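PDB 5U5I: HTPA Reductase from Selaginella moellendorffii, which probably reduces 4-hydroxy-tetrahydrodipicolinate to tetrahydrodipicolinate with NADH or NADPH, a step of lysine biosynthesis by the diaminopimelate pathway. Local coordinates for residues Gln156-His161 with Thr202-Pro207. Sequence-based numbering, arbitrary orientation.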
ATOM      1  N   GLN B 156      -8.192  -6.960 -10.606  1.00 42.48           N
ATOM      2  CA  GLN B 156      -9.620  -7.173 -10.309  1.00 43.99           C
ATOM      3  C   GLN B 156      -9.967  -6.387  -9.036  1.00 42.13           C
ATOM      4  O   GLN B 156      -9.242  -6.480  -8.037  1.00 40.32           O
ATOM      5  CB  GLN B 156      -9.925  -8.647 -10.069  1.00 45.76           C
ATOM      6  CG  GLN B 156      -9.661  -9.558 -11.254  1.00 48.25           C
ATOM      7  CD  GLN B 156      -9.638 -11.034 -10.879  1.00 49.92           C
ATOM      8  OE1 GLN B 156      -8.802 -11.784 -11.369  1.00 51.00           O
ATOM      9  NE2 GLN B 156     -10.553 -11.455 -10.013  1.00 50.58           N
ATOM     10  N   VAL B 157     -11.062  -5.620  -9.073  1.00 42.79           N
ATOM     11  CA  VAL B 157     -11.548  -4.870  -7.900  1.00 41.42           C
ATOM     12  C   VAL B 157     -13.010  -5.224  -7.664  1.00 43.27           C
ATOM     13  O   VAL B 157     -13.850  -5.042  -8.547  1.00 45.38           O
ATOM     14  CB  VAL B 157     -11.429  -3.341  -8.071  1.00 40.48           C
ATOM     15  CG1 VAL B 157     -11.923  -2.615  -6.817  1.00 39.30           C
ATOM     16  CG2 VAL B 157      -9.999  -2.944  -8.397  1.00 38.95           C
ATOM     17  N   THR B 158     -13.302  -5.733  -6.474  1.00 42.67           N
ATOM     18  CA  THR B 158     -14.666  -6.051  -6.099  1.00 44.34           C
ATOM     19  C   THR B 158     -15.023  -5.354  -4.771  1.00 42.69           C
ATOM     20  O   THR B 158     -14.197  -5.221  -3.861  1.00 40.39           O
ATOM     21  CB  THR B 158     -14.943  -7.576  -6.102  1.00 46.14           C
ATOM     22  OG1 THR B 158     -16.270  -7.821  -5.617  1.00 47.59           O
ATOM     23  CG2 THR B 158     -13.968  -8.343  -5.237  1.00 44.69           C
ATOM     24  N   GLU B 159     -16.265  -4.900  -4.693  1.00 44.12           N
ATOM     25  CA  GLU B 159     -16.674  -3.936  -3.683  1.00 43.05           C
ATOM     26  C   GLU B 159     -18.117  -4.227  -3.246  1.00 44.78           C
ATOM     27  O   GLU B 159     -18.980  -4.493  -4.080  1.00 47.19           O
ATOM     28  CB  GLU B 159     -16.501  -2.544  -4.294  1.00 43.09           C
ATOM     29  CG  GLU B 159     -16.828  -1.363  -3.417  1.00 42.31           C
ATOM     30  CD  GLU B 159     -18.234  -0.835  -3.657  1.00 44.72           C
ATOM     31  OE1 GLU B 159     -19.194  -1.436  -3.138  1.00 45.66           O
ATOM     32  OE2 GLU B 159     -18.384   0.181  -4.369  1.00 46.04           O
ATOM     33  N   SER B 160     -18.359  -4.185  -1.935  1.00 43.64           N
ATOM     34  CA  SER B 160     -19.675  -4.457  -1.365  1.00 45.13           C
ATOM     35  C   SER B 160     -20.065  -3.441  -0.288  1.00 44.15           C
ATOM     36  O   SER B 160     -19.350  -3.261   0.697  1.00 41.75           O
ATOM     37  CB  SER B 160     -19.736  -5.875  -0.796  1.00 45.33           C
ATOM     38  OG  SER B 160     -21.009  -6.145  -0.239  1.00 46.61           O
ATOM     39  N   HIS B 161     -21.216  -2.802  -0.506  1.00 46.29           N
ATOM     40  CA  HIS B 161     -21.844  -1.881   0.431  1.00 46.24           C
ATOM     41  C   HIS B 161     -23.342  -2.239   0.511  1.00 49.03           C
ATOM     42  O   HIS B 161     -23.855  -3.036  -0.290  1.00 51.07           O
ATOM     43  CB  HIS B 161     -21.689  -0.424  -0.050  1.00 46.50           C
ATOM     44  CG  HIS B 161     -20.327   0.162   0.169  1.00 44.15           C
ATOM     45  ND1 HIS B 161     -19.242  -0.145  -0.626  1.00 43.46           N
ATOM     46  CD2 HIS B 161     -19.879   1.055   1.084  1.00 42.62           C
ATOM     47  CE1 HIS B 161     -18.181   0.516  -0.198  1.00 41.55           C
ATOM     48  NE2 HIS B 161     -18.541   1.257   0.836  1.00 41.08           N
ATOM     49  N   THR B 202     -22.379 -14.814   1.117  1.00 73.34           N
ATOM     50  CA  THR B 202     -21.625 -16.010   0.702  1.00 75.53           C
ATOM     51  C   THR B 202     -20.266 -15.670   0.083  1.00 72.57           C
ATOM     52  O   THR B 202     -19.234 -16.191   0.519  1.00 71.79           O
ATOM     53  CB  THR B 202     -22.428 -16.899  -0.277  1.00 80.78           C
ATOM     54  OG1 THR B 202     -22.698 -16.178  -1.486  1.00 81.03           O
ATOM     55  CG2 THR B 202     -23.742 -17.369   0.357  1.00 84.27           C
ATOM     56  N   ARG B 203     -20.267 -14.788  -0.914  1.00 71.34           N
ATOM     57  CA  ARG B 203     -19.041 -14.422  -1.625  1.00 68.59           C
ATOM     58  C   ARG B 203     -18.117 -13.507  -0.819  1.00 63.78           C
ATOM     59  O   ARG B 203     -16.902 -13.697  -0.847  1.00 61.99           O
ATOM     60  CB  ARG B 203     -19.362 -13.770  -2.975  1.00 69.36           C
ATOM     61  CG  ARG B 203     -18.131 -13.539  -3.838  1.00 67.71           C
ATOM     62  CD  ARG B 203     -18.467 -12.812  -5.124  1.00 68.71           C
ATOM     63  NE  ARG B 203     -17.279 -12.228  -5.748  1.00 66.04           N
ATOM     64  CZ  ARG B 203     -17.280 -11.552  -6.899  1.00 66.69           C
ATOM     65  NH1 ARG B 203     -16.139 -11.056  -7.374  1.00 64.41           N
ATOM     66  NH2 ARG B 203     -18.410 -11.369  -7.584  1.00 69.88           N
HETATM   67  N   MSE B 204     -18.674 -12.508  -0.132  1.00 61.71           N
HETATM   68  CA  MSE B 204     -17.847 -11.474   0.524  1.00 57.48           C
HETATM   69  C   MSE B 204     -17.663 -11.662   2.016  1.00 55.84           C
HETATM   70  O   MSE B 204     -16.806 -11.001   2.611  1.00 52.85           O
HETATM   71  CB  MSE B 204     -18.390 -10.065   0.250  1.00 56.46           C
HETATM   72  CG  MSE B 204     -18.644  -9.739  -1.221  1.00 58.51           C
HETATM   73 SE   MSE B 204     -16.965  -9.600  -2.253  1.00 57.93          SE
HETATM   74  CE  MSE B 204     -16.216  -7.934  -1.528  1.00 52.57           C
ATOM     75  N   GLY B 205     -18.437 -12.549   2.640  1.00 58.12           N
ATOM     76  CA  GLY B 205     -18.351 -12.778   4.087  1.00 57.30           C
ATOM     77  C   GLY B 205     -18.926 -11.665   4.960  1.00 54.91           C
ATOM     78  O   GLY B 205     -18.500 -11.490   6.101  1.00 53.53           O
ATOM     79  N   VAL B 206     -19.904 -10.925   4.440  1.00 54.58           N
ATOM     80  CA  VAL B 206     -20.565  -9.862   5.200  1.00 52.60           C
ATOM     81  C   VAL B 206     -21.536 -10.530   6.187  1.00 54.84           C
ATOM     82  O   VAL B 206     -22.430 -11.240   5.747  1.00 57.94           O
ATOM     83  CB  VAL B 206     -21.357  -8.898   4.276  1.00 52.43           C
ATOM     84  CG1 VAL B 206     -22.077  -7.821   5.094  1.00 50.88           C
ATOM     85  CG2 VAL B 206     -20.445  -8.251   3.242  1.00 50.43           C
ATOM     86  N   PRO B 207     -21.367 -10.311   7.513  1.00 53.48           N
ATOM     87  CA  PRO B 207     -22.350 -10.869   8.458  1.00 55.99           C
ATOM     88  C   PRO B 207     -23.761 -10.307   8.240  1.00 57.15           C
ATOM     89  O   PRO B 207     -23.911  -9.141   7.857  1.00 54.82           O
ATOM     90  CB  PRO B 207     -21.813 -10.438   9.833  1.00 53.86           C
ATOM     91  CG  PRO B 207     -20.383 -10.109   9.619  1.00 51.02           C
ATOM     92  CD  PRO B 207     -20.305  -9.573   8.221  1.00 50.07           C
TER
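Bends at chi2 (-69°) and chi3 (-70°) curl selenomethionine Met204 and bring SE to Thr158 and CE to between Thr158 and Ser160, while Arg203, extended from CG to NE, carries its guanidinium to Thr158. The contact packs the loop after helix 197-202 against one face of strand 154-161, part of the mixed sheet in the C-terminal domain of this DapB-family reductase. Alternation along the strand sorts the side chains: Thr158 and Ser160 point to the loop, Glu159 and His161 away from it.

Met204 fills the centre. Its SE meets Thr158 OG1 tip to tip at 3.9 Å, and its CG lies 4.0 Å from Ser160 CB. Over one face of the Arg203 guanidinium sits the same Thr158 hydroxyl, with OG1 3.7 Å from NH1, a contact and not a bond. No hydrogen bond crosses the interface, and Thr158 OG1 is buried without a hydrogen-bonding partner in the model; Arg203 NH2 forms a salt bridge with Glu199 of the preceding helix.

Gly205, the first residue after that helix to leave helical backbone angles, has positive phi and is followed by Val206, directed back at the strand. On the far face of the strand, His161 ND1 donates to Glu159 OE1 at 2.8 Å, with an N-H...O angle of 162°; the donor lies above the carboxylate plane, and Arg195 forms a salt bridge to the same oxygen. Ser160 OG, hydrogen-bonded to His214 NE2, lies 4.1 Å from Val206 CG2.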